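Long-range contacts in B12-binding domain-containing protein (Kitasatospora setae, PDB 6WTE), which binds cobalamin and a [4Fe-4S] cluster and, as the radical SAM methylase TsrM, probably transfers methyl groups by a non-radical route: residues Val83-Arg94 with Leu115-Tyr123; Arg144-Leu152 with Val161-Thr169. All coordinates share one frame; numbering follows the deposited sequence. Where two conformers were deposited one is given.

Contact 1 of 2, residues Val83-Arg94 with Leu115-Tyr123; sequences VGEHREIITEIR and LVEYFGIEY. With EDO (1,2-ethanediol), chain H.
Glu122 OE1 accepts from Arg94 NH1 at 2.7 Å and also from the backbone N of Val101, so the salt bridge, which ties helix 83-96 to the chain just after helix 112-119 in the B12-binding domain, also reaches strand 101-104. Arg94 NH2 completes an end-on, two-nitrogen grip on the carboxylate, reaching OE2 at 2.8 Å; the guanidinium and carboxylate planes are turned 37° apart. Gly120 O lies over the centre of the guanidinium face. Gly120, with positive phi, is the C-prime residue of a Schellman motif that ends helix 112-119 and turns the chain toward Ile121 and Glu122. The helical segments 83-94 and 115-119 cross at -57°, and between them Phe119 is a knob among Val83, His86, Arg87 and Ile90: Ile90 CD1 stands over its face, 3.7 Å from the ring centroid, while Val83 O meets its edge at CE1. With CG anti to the backbone N (chi1 176°), Tyr118 carries its ring out to Arg87, which in one of two conformers makes a CH-pi contact through CD over one face and holds its guanidinium nearly parallel to the ring. A water donates to both Thr91 OG1 and Phe119 O, each at 2.8 Å.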
loop_
_atom_site.group_PDB
_atom_site.type_symbol
_atom_site.label_atom_id
_atom_site.label_comp_id
_atom_site.label_asym_id
_atom_site.label_seq_id
_atom_site.Cartn_x
_atom_site.Cartn_y
_atom_site.Cartn_z
ATOM N N VAL A 83 10.671 -9.485 0.169
ATOM C CA VAL A 83 10.677 -10.287 -1.055
ATOM C C VAL A 83 11.522 -11.547 -0.906
ATOM O O VAL A 83 11.283 -12.538 -1.605
ATOM C CB VAL A 83 11.149 -9.444 -2.256
ATOM C CG1 VAL A 83 10.218 -8.259 -2.482
ATOM C CG2 VAL A 83 12.583 -8.981 -2.052
ATOM N N GLY A 84 12.517 -11.545 -0.015
ATOM C CA GLY A 84 13.263 -12.769 0.235
ATOM C C GLY A 84 12.400 -13.840 0.875
ATOM O O GLY A 84 12.461 -15.014 0.497
ATOM N N GLU A 85 11.577 -13.446 1.851
ATOM C CA GLU A 85 10.613 -14.371 2.436
ATOM C C GLU A 85 9.569 -14.803 1.417
ATOM O O GLU A 85 9.136 -15.963 1.423
ATOM C CB GLU A 85 9.934 -13.726 3.644
ATOM C CG GLU A 85 10.862 -13.468 4.813
ATOM C CD GLU A 85 10.162 -12.759 5.953
ATOM O OE1 GLU A 85 9.824 -11.567 5.797
ATOM O OE2 GLU A 85 9.920 -13.403 6.992
ATOM N N HIS A 86 9.135 -13.885 0.547
ATOM C CA HIS A 86 8.199 -14.265 -0.505
ATOM C C HIS A 86 8.820 -15.300 -1.431
ATOM O O HIS A 86 8.158 -16.264 -1.831
ATOM C CB HIS A 86 7.765 -13.050 -1.320
ATOM C CG HIS A 86 6.979 -12.036 -0.549
ATOM N ND1 HIS A 86 6.198 -12.361 0.539
ATOM C CD2 HIS A 86 6.855 -10.699 -0.717
ATOM C CE1 HIS A 86 5.622 -11.267 1.007
ATOM N NE2 HIS A 86 6.005 -10.243 0.261
ATOM N N ARG A 87 10.092 -15.110 -1.789
ATOM C CA ARG A 87 10.752 -16.052 -2.688
ATOM C C ARG A 87 10.860 -17.432 -2.055
ATOM O O ARG A 87 10.710 -18.451 -2.736
ATOM C CB ARG A 87 12.135 -15.527 -3.079
ATOM C CG ARG A 87 12.877 -16.426 -4.063
ATOM C CD ARG A 87 14.257 -15.883 -4.408
ATOM N NE ARG A 87 15.165 -15.918 -3.263
ATOM C CZ ARG A 87 16.485 -15.778 -3.351
ATOM N NH1 ARG A 87 17.060 -15.598 -4.531
ATOM N NH2 ARG A 87 17.230 -15.823 -2.254
ATOM N N GLU A 88 11.128 -17.485 -0.748
ATOM C CA GLU A 88 11.195 -18.773 -0.065
ATOM C C GLU A 88 9.882 -19.539 -0.208
ATOM O O GLU A 88 9.885 -20.749 -0.479
ATOM C CB GLU A 88 11.547 -18.562 1.407
ATOM C CG GLU A 88 11.795 -19.846 2.170
ATOM C CD GLU A 88 12.027 -19.618 3.655
ATOM O OE1 GLU A 88 11.690 -18.520 4.158
ATOM O OE2 GLU A 88 12.559 -20.538 4.315
ATOM N N ILE A 89 8.752 -18.846 -0.053
ATOM C CA ILE A 89 7.450 -19.489 -0.207
ATOM C C ILE A 89 7.247 -19.947 -1.647
ATOM O O ILE A 89 6.798 -21.072 -1.897
ATOM C CB ILE A 89 6.329 -18.543 0.259
ATOM C CG1 ILE A 89 6.332 -18.442 1.794
ATOM C CG2 ILE A 89 4.973 -19.008 -0.285
ATOM C CD1 ILE A 89 5.592 -17.224 2.358
ATOM N N ILE A 90 7.592 -19.095 -2.613
ATOM C CA ILE A 90 7.423 -19.454 -4.021
ATOM C C ILE A 90 8.325 -20.627 -4.393
ATOM O O ILE A 90 7.931 -21.512 -5.162
ATOM C CB ILE A 90 7.676 -18.228 -4.913
ATOM C CG1 ILE A 90 6.545 -17.209 -4.719
ATOM C CG2 ILE A 90 7.824 -18.659 -6.374
ATOM C CD1 ILE A 90 6.805 -15.855 -5.363
ATOM N N THR A 91 9.544 -20.659 -3.853
ATOM C CA THR A 91 10.447 -21.764 -4.161
ATOM C C THR A 91 9.879 -23.091 -3.673
ATOM O O THR A 91 9.975 -24.109 -4.370
ATOM C CB THR A 91 11.829 -21.503 -3.555
ATOM O OG1 THR A 91 12.416 -20.368 -4.196
ATOM C CG2 THR A 91 12.739 -22.705 -3.743
ATOM N N GLU A 92 9.265 -23.096 -2.485
ATOM C CA GLU A 92 8.626 -24.317 -2.001
ATOM C C GLU A 92 7.442 -24.710 -2.880
ATOM O O GLU A 92 7.248 -25.897 -3.173
ATOM C CB GLU A 92 8.193 -24.140 -0.545
ATOM C CG GLU A 92 7.645 -25.408 0.096
ATOM C CD GLU A 92 8.691 -26.505 0.247
ATOM O OE1 GLU A 92 9.898 -26.192 0.309
ATOM O OE2 GLU A 92 8.299 -27.688 0.304
ATOM N N ILE A 93 6.641 -23.732 -3.310
ATOM C CA ILE A 93 5.524 -24.021 -4.208
ATOM C C ILE A 93 6.018 -24.752 -5.451
ATOM O O ILE A 93 5.448 -25.770 -5.862
ATOM C CB ILE A 93 4.779 -22.727 -4.579
ATOM C CG1 ILE A 93 3.921 -22.239 -3.408
ATOM C CG2 ILE A 93 3.913 -22.951 -5.807
ATOM C CD1 ILE A 93 3.371 -20.819 -3.600
ATOM N N ARG A 94 7.093 -24.247 -6.060
ATOM C CA ARG A 94 7.589 -24.820 -7.306
ATOM C C ARG A 94 8.215 -26.194 -7.107
ATOM O O ARG A 94 8.372 -26.931 -8.084
ATOM C CB ARG A 94 8.586 -23.864 -7.961
ATOM C CG ARG A 94 7.937 -22.541 -8.350
ATOM C CD ARG A 94 8.899 -21.592 -9.035
ATOM N NE ARG A 94 9.294 -22.054 -10.364
ATOM C CZ ARG A 94 8.532 -21.926 -11.448
ATOM N NH1 ARG A 94 7.331 -21.368 -11.358
ATOM N NH2 ARG A 94 8.967 -22.360 -12.623
ATOM N N LEU A 115 10.821 -8.699 -10.084
ATOM C CA LEU A 115 10.324 -9.737 -9.195
ATOM C C LEU A 115 9.988 -11.017 -9.950
ATOM O O LEU A 115 10.208 -12.113 -9.425
ATOM C CB LEU A 115 9.113 -9.221 -8.414
ATOM C CG LEU A 115 9.516 -8.210 -7.339
ATOM C CD1 LEU A 115 8.306 -7.768 -6.516
ATOM C CD2 LEU A 115 10.589 -8.806 -6.439
ATOM N N VAL A 116 9.458 -10.913 -11.175
ATOM C CA VAL A 116 9.256 -12.121 -11.970
ATOM C C VAL A 116 10.574 -12.874 -12.113
ATOM O O VAL A 116 10.641 -14.095 -11.919
ATOM C CB VAL A 116 8.652 -11.788 -13.348
ATOM C CG1 VAL A 116 8.794 -12.985 -14.270
ATOM C CG2 VAL A 116 7.178 -11.430 -13.232
ATOM N N GLU A 117 11.654 -12.147 -12.415
ATOM C CA GLU A 117 12.949 -12.796 -12.597
ATOM C C GLU A 117 13.534 -13.262 -11.268
ATOM O O GLU A 117 14.093 -14.364 -11.183
ATOM C CB GLU A 117 13.906 -11.846 -13.326
ATOM C CG GLU A 117 13.377 -11.390 -14.688
ATOM C CD GLU A 117 14.422 -10.688 -15.537
ATOM O OE1 GLU A 117 15.579 -10.575 -15.085
ATOM O OE2 GLU A 117 14.078 -10.230 -16.650
ATOM N N TYR A 118 13.408 -12.445 -10.216
ATOM C CA TYR A 118 13.933 -12.816 -8.903
ATOM C C TYR A 118 13.226 -14.050 -8.351
ATOM O O TYR A 118 13.866 -14.967 -7.824
ATOM C CB TYR A 118 13.779 -11.635 -7.941
ATOM C CG TYR A 118 14.181 -11.887 -6.505
ATOM C CD1 TYR A 118 15.515 -12.053 -6.148
ATOM C CD2 TYR A 118 13.227 -11.920 -5.496
ATOM C CE1 TYR A 118 15.882 -12.259 -4.827
ATOM C CE2 TYR A 118 13.584 -12.127 -4.167
ATOM C CZ TYR A 118 14.908 -12.293 -3.842
ATOM O OH TYR A 118 15.254 -12.496 -2.528
ATOM N N PHE A 119 11.895 -14.080 -8.448
ATOM C CA PHE A 119 11.133 -15.223 -7.945
ATOM C C PHE A 119 11.279 -16.450 -8.830
ATOM O O PHE A 119 10.988 -17.565 -8.377
ATOM C CB PHE A 119 9.651 -14.873 -7.833
ATOM C CG PHE A 119 9.330 -13.850 -6.774
ATOM C CD1 PHE A 119 10.097 -13.736 -5.626
ATOM C CD2 PHE A 119 8.233 -13.025 -6.925
ATOM C CE1 PHE A 119 9.777 -12.797 -4.647
ATOM C CE2 PHE A 119 7.911 -12.090 -5.963
ATOM C CZ PHE A 119 8.690 -11.977 -4.821
ATOM N N GLY A 120 11.696 -16.269 -10.080
ATOM C CA GLY A 120 11.815 -17.391 -10.991
ATOM C C GLY A 120 10.489 -17.949 -11.450
ATOM O O GLY A 120 10.369 -19.164 -11.644
ATOM N N ILE A 121 9.485 -17.097 -11.626
ATOM C CA ILE A 121 8.134 -17.538 -11.943
ATOM C C ILE A 121 7.837 -17.239 -13.407
ATOM O O ILE A 121 8.548 -16.488 -14.073
ATOM C CB ILE A 121 7.079 -16.900 -11.016
ATOM C CG1 ILE A 121 7.091 -15.367 -11.137
ATOM C CG2 ILE A 121 7.311 -17.341 -9.584
ATOM C CD1 ILE A 121 6.034 -14.652 -10.261
ATOM N N GLU A 122 6.757 -17.843 -13.907
ATOM C CA GLU A 122 6.436 -17.771 -15.327
ATOM C C GLU A 122 5.827 -16.434 -15.728
ATOM O O GLU A 122 6.134 -15.913 -16.808
ATOM C CB GLU A 122 5.477 -18.903 -15.699
ATOM C CG GLU A 122 6.127 -20.268 -15.874
ATOM C CD GLU A 122 6.399 -20.996 -14.567
ATOM O OE1 GLU A 122 5.907 -20.571 -13.500
ATOM O OE2 GLU A 122 7.096 -22.026 -14.616
ATOM N N TYR A 123 4.948 -15.871 -14.897
ATOM C CA TYR A 123 4.127 -14.750 -15.328
ATOM C C TYR A 123 4.032 -13.704 -14.234
ATOM O O TYR A 123 4.148 -14.000 -13.043
ATOM C CB TYR A 123 2.711 -15.193 -15.722
ATOM C CG TYR A 123 2.716 -16.280 -16.757
ATOM C CD1 TYR A 123 3.222 -16.043 -18.026
ATOM C CD2 TYR A 123 2.229 -17.547 -16.462
ATOM C CE1 TYR A 123 3.242 -17.040 -18.985
ATOM C CE2 TYR A 123 2.244 -18.549 -17.410
ATOM C CZ TYR A 123 2.753 -18.291 -18.668
ATOM O OH TYR A 123 2.773 -19.285 -19.616
HETATM C C1 EDO H . 7.051 -10.888 8.120
HETATM O O1 EDO H . 7.326 -11.416 6.818
HETATM C C2 EDO H . 7.571 -11.858 9.173
HETATM O O2 EDO H . 8.919 -12.226 8.851
HETATM O O HOH W 1 16.609 -15.376 -7.212
HETATM O O HOH W 2 11.796 -19.806 -6.866
#

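Contact 2 of 2, residues Arg144-Leu152 with Val161-Thr169; sequences RDTAGIPGL and VRVPPAVLT. With EDO (1,2-ethanediol), chain I.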
loop_
_atom_site.group_PDB
_atom_site.type_symbol
_atom_site.label_atom_id
_atom_site.label_comp_id
_atom_site.label_asym_id
_atom_site.label_seq_id
_atom_site.Cartn_x
_atom_site.Cartn_y
_atom_site.Cartn_z
ATOM N N ARG A 144 -3.378 -23.195 -24.305
ATOM C CA ARG A 144 -3.006 -22.225 -25.324
ATOM C C ARG A 144 -1.745 -21.466 -24.938
ATOM O O ARG A 144 -1.349 -21.407 -23.770
ATOM C CB ARG A 144 -4.138 -21.223 -25.568
ATOM C CG ARG A 144 -5.264 -21.753 -26.426
ATOM C CD ARG A 144 -6.171 -20.639 -26.928
ATOM N NE ARG A 144 -6.871 -19.948 -25.847
ATOM C CZ ARG A 144 -6.546 -18.740 -25.396
ATOM N NH1 ARG A 144 -7.242 -18.190 -24.412
ATOM N NH2 ARG A 144 -5.529 -18.078 -25.932
ATOM N N ASP A 145 -1.119 -20.876 -25.951
ATOM C CA ASP A 145 -0.029 -19.938 -25.736
ATOM C C ASP A 145 -0.572 -18.685 -25.052
ATOM O O ASP A 145 -1.703 -18.257 -25.297
ATOM C CB ASP A 145 0.608 -19.597 -27.088
ATOM C CG ASP A 145 1.979 -18.964 -26.964
ATOM O OD1 ASP A 145 2.208 -18.191 -26.015
ATOM O OD2 ASP A 145 2.831 -19.248 -27.836
ATOM N N THR A 146 0.244 -18.084 -24.190
ATOM C CA THR A 146 -0.137 -16.856 -23.502
ATOM C C THR A 146 0.398 -15.606 -24.188
ATOM O O THR A 146 0.312 -14.513 -23.614
ATOM C CB THR A 146 0.347 -16.885 -22.053
ATOM O OG1 THR A 146 1.769 -17.055 -22.032
ATOM C CG2 THR A 146 -0.322 -18.003 -21.275
ATOM N N ALA A 147 0.936 -15.739 -25.401
ATOM C CA ALA A 147 1.601 -14.631 -26.074
ATOM C C ALA A 147 0.641 -13.528 -26.504
ATOM O O ALA A 147 1.093 -12.421 -26.814
ATOM C CB ALA A 147 2.374 -15.158 -27.288
ATOM N N GLY A 148 -0.665 -13.783 -26.501
ATOM C CA GLY A 148 -1.630 -12.782 -26.902
ATOM C C GLY A 148 -2.425 -12.178 -25.772
ATOM O O GLY A 148 -3.431 -11.505 -26.034
ATOM N N ILE A 149 -2.015 -12.373 -24.522
ATOM C CA ILE A 149 -2.747 -11.857 -23.368
ATOM C C ILE A 149 -2.267 -10.430 -23.116
ATOM O O ILE A 149 -1.120 -10.248 -22.678
ATOM C CB ILE A 149 -2.537 -12.733 -22.130
ATOM C CG1 ILE A 149 -3.031 -14.152 -22.399
ATOM C CG2 ILE A 149 -3.254 -12.138 -20.944
ATOM C CD1 ILE A 149 -2.815 -15.081 -21.244
ATOM N N PRO A 150 -3.096 -9.414 -23.351
ATOM C CA PRO A 150 -2.636 -8.027 -23.188
ATOM C C PRO A 150 -2.187 -7.743 -21.761
ATOM O O PRO A 150 -2.852 -8.118 -20.792
ATOM C CB PRO A 150 -3.872 -7.201 -23.566
ATOM C CG PRO A 150 -4.696 -8.120 -24.422
ATOM C CD PRO A 150 -4.485 -9.483 -23.831
ATOM N N GLY A 151 -1.038 -7.074 -21.644
ATOM C CA GLY A 151 -0.501 -6.658 -20.368
ATOM C C GLY A 151 0.341 -7.694 -19.654
ATOM O O GLY A 151 1.074 -7.338 -18.722
ATOM N N LEU A 152 0.265 -8.959 -20.060
ATOM C CA LEU A 152 0.916 -10.022 -19.308
ATOM C C LEU A 152 2.434 -9.928 -19.411
ATOM O O LEU A 152 2.987 -9.840 -20.511
ATOM C CB LEU A 152 0.446 -11.384 -19.818
ATOM C CG LEU A 152 0.982 -12.577 -19.035
ATOM C CD1 LEU A 152 0.433 -12.564 -17.595
ATOM C CD2 LEU A 152 0.634 -13.878 -19.759
ATOM N N VAL A 161 9.492 -10.181 -20.414
ATOM C CA VAL A 161 9.034 -9.354 -21.524
ATOM C C VAL A 161 7.516 -9.250 -21.444
ATOM O O VAL A 161 6.837 -10.239 -21.148
ATOM C CB VAL A 161 9.463 -9.939 -22.886
ATOM C CG1 VAL A 161 9.015 -9.030 -24.024
ATOM C CG2 VAL A 161 10.971 -10.164 -22.927
ATOM N N ARG A 162 6.982 -8.058 -21.699
ATOM C CA ARG A 162 5.555 -7.808 -21.527
ATOM C C ARG A 162 4.817 -7.791 -22.864
ATOM O O ARG A 162 5.291 -7.205 -23.842
ATOM C CB ARG A 162 5.333 -6.481 -20.801
ATOM C CG ARG A 162 3.905 -6.226 -20.385
ATOM C CD ARG A 162 3.857 -4.949 -19.562
ATOM N NE ARG A 162 2.509 -4.536 -19.192
ATOM C CZ ARG A 162 1.908 -3.455 -19.677
ATOM N NH1 ARG A 162 2.533 -2.693 -20.568
ATOM N NH2 ARG A 162 0.684 -3.136 -19.271
ATOM N N VAL A 163 3.660 -8.442 -22.896
ATOM C CA VAL A 163 2.729 -8.304 -24.023
ATOM C C VAL A 163 2.070 -6.930 -23.950
ATOM O O VAL A 163 1.550 -6.555 -22.883
ATOM C CB VAL A 163 1.677 -9.414 -23.980
ATOM C CG1 VAL A 163 0.747 -9.309 -25.181
ATOM C CG2 VAL A 163 2.333 -10.806 -23.898
ATOM N N PRO A 164 2.039 -6.164 -25.040
ATOM C CA PRO A 164 1.470 -4.820 -24.973
ATOM C C PRO A 164 -0.012 -4.868 -24.656
ATOM O O PRO A 164 -0.725 -5.798 -25.074
ATOM C CB PRO A 164 1.722 -4.260 -26.380
ATOM C CG PRO A 164 2.789 -5.112 -26.960
ATOM C CD PRO A 164 2.605 -6.465 -26.363
ATOM N N PRO A 165 -0.521 -3.882 -23.924
ATOM C CA PRO A 165 -1.967 -3.817 -23.722
ATOM C C PRO A 165 -2.644 -3.517 -25.046
ATOM O O PRO A 165 -2.047 -2.932 -25.952
ATOM C CB PRO A 165 -2.138 -2.668 -22.721
ATOM C CG PRO A 165 -0.952 -1.800 -22.961
ATOM C CD PRO A 165 0.175 -2.742 -23.307
ATOM N N ALA A 166 -3.893 -3.967 -25.174
ATOM C CA ALA A 166 -4.639 -3.684 -26.396
ATOM C C ALA A 166 -5.243 -2.284 -26.379
ATOM O O ALA A 166 -5.440 -1.689 -27.445
ATOM C CB ALA A 166 -5.733 -4.732 -26.607
ATOM N N VAL A 167 -5.532 -1.747 -25.197
ATOM C CA VAL A 167 -6.061 -0.392 -25.058
ATOM C C VAL A 167 -4.881 0.562 -24.914
ATOM O O VAL A 167 -4.179 0.551 -23.898
ATOM C CB VAL A 167 -7.010 -0.273 -23.858
ATOM C CG1 VAL A 167 -7.431 1.176 -23.661
ATOM C CG2 VAL A 167 -8.227 -1.161 -24.052
ATOM N N LEU A 168 -4.671 1.398 -25.926
ATOM C CA LEU A 168 -3.583 2.360 -25.937
ATOM C C LEU A 168 -4.140 3.770 -25.802
ATOM O O LEU A 168 -5.265 4.052 -26.226
ATOM C CB LEU A 168 -2.762 2.248 -27.229
ATOM C CG LEU A 168 -2.124 0.886 -27.515
ATOM C CD1 LEU A 168 -1.447 0.882 -28.875
ATOM C CD2 LEU A 168 -1.132 0.526 -26.414
ATOM N N THR A 169 -3.352 4.654 -25.197
ATOM C CA THR A 169 -3.735 6.055 -25.171
ATOM C C THR A 169 -3.566 6.667 -26.559
ATOM O O THR A 169 -2.839 6.154 -27.415
ATOM C CB THR A 169 -2.907 6.836 -24.150
ATOM O OG1 THR A 169 -1.516 6.736 -24.483
ATOM C CG2 THR A 169 -3.144 6.302 -22.740
HETATM C C1 EDO I . 0.221 3.047 -23.962
HETATM O O1 EDO I . -0.688 3.709 -24.850
HETATM C C2 EDO I . -0.564 2.292 -22.899
HETATM O O2 EDO I . -1.328 3.215 -22.110
#
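Two successive beta turns, type I from Thr146 to Ile149 and type II from Ile149 to Leu152, lead into strand 153-156 of the mixed sheet and lie against the end of the edge strand 159-162 and the proline-containing chain after it. Two backbone bonds join them: Val163 N donates to Leu152 O at 2.8 Å, nearly straight at 168°, and Gly151 N gives a more bent bond of 2.9 Å to Val163 O, approaching from above the carbonyl plane. Leu152 O also receives a CA-H...O contact from Arg162. Val163 lies against carbonyls of the type I turn and of Ile149, where the two turns meet: CB is 3.2 Å from Ile149 O, and CG1, anti to the backbone N (chi1 -178°), reaches Ala147 O at 3.5 Å. Pro150 CB packs on Ala166 N, while its CA makes a CA-H...O contact to Pro164 O. The Arg162 chain, extended from CG to NE, runs alongside Gly151, its NE giving a weak bond of 3.2 Å to Gly151 O, and its NH2 forms a salt bridge with Glu185. A leucine here would probably leave Glu185 without this charged mate and Gly151 O without its weak NE donor. Asp145 OD1 accepts from Ala147 N in an Asx turn and also pairs with Arg154 of strand 153-156. Thr146 and Pro150 rest on helix 130-141, and beyond the strand Pro165 packs on Trp189.

In the fold
Contact 1 closes before contact 2 opens along the chain, and their centres lie 22 Å apart. Both border one seven-stranded mixed sheet: helices 83-96 and 112-119 of contact 1 precede strands 101-104 and 123-124 in turn, whereas contact 2 lies at the open end of the hairpin of strands 153-156 and 159-162, the latter an outermost strand. Tyr123, at the end of 115-123, links them: its CE1 lies 3.4 Å from Thr146 OG1, and its CD1 packs on Leu152 CD2 at 3.8 Å. The bound cobalamin is about 8 Å from the side chain of Val83 and about 7 Å from that of Leu152, consistent with both contacts helping to shape its surroundings.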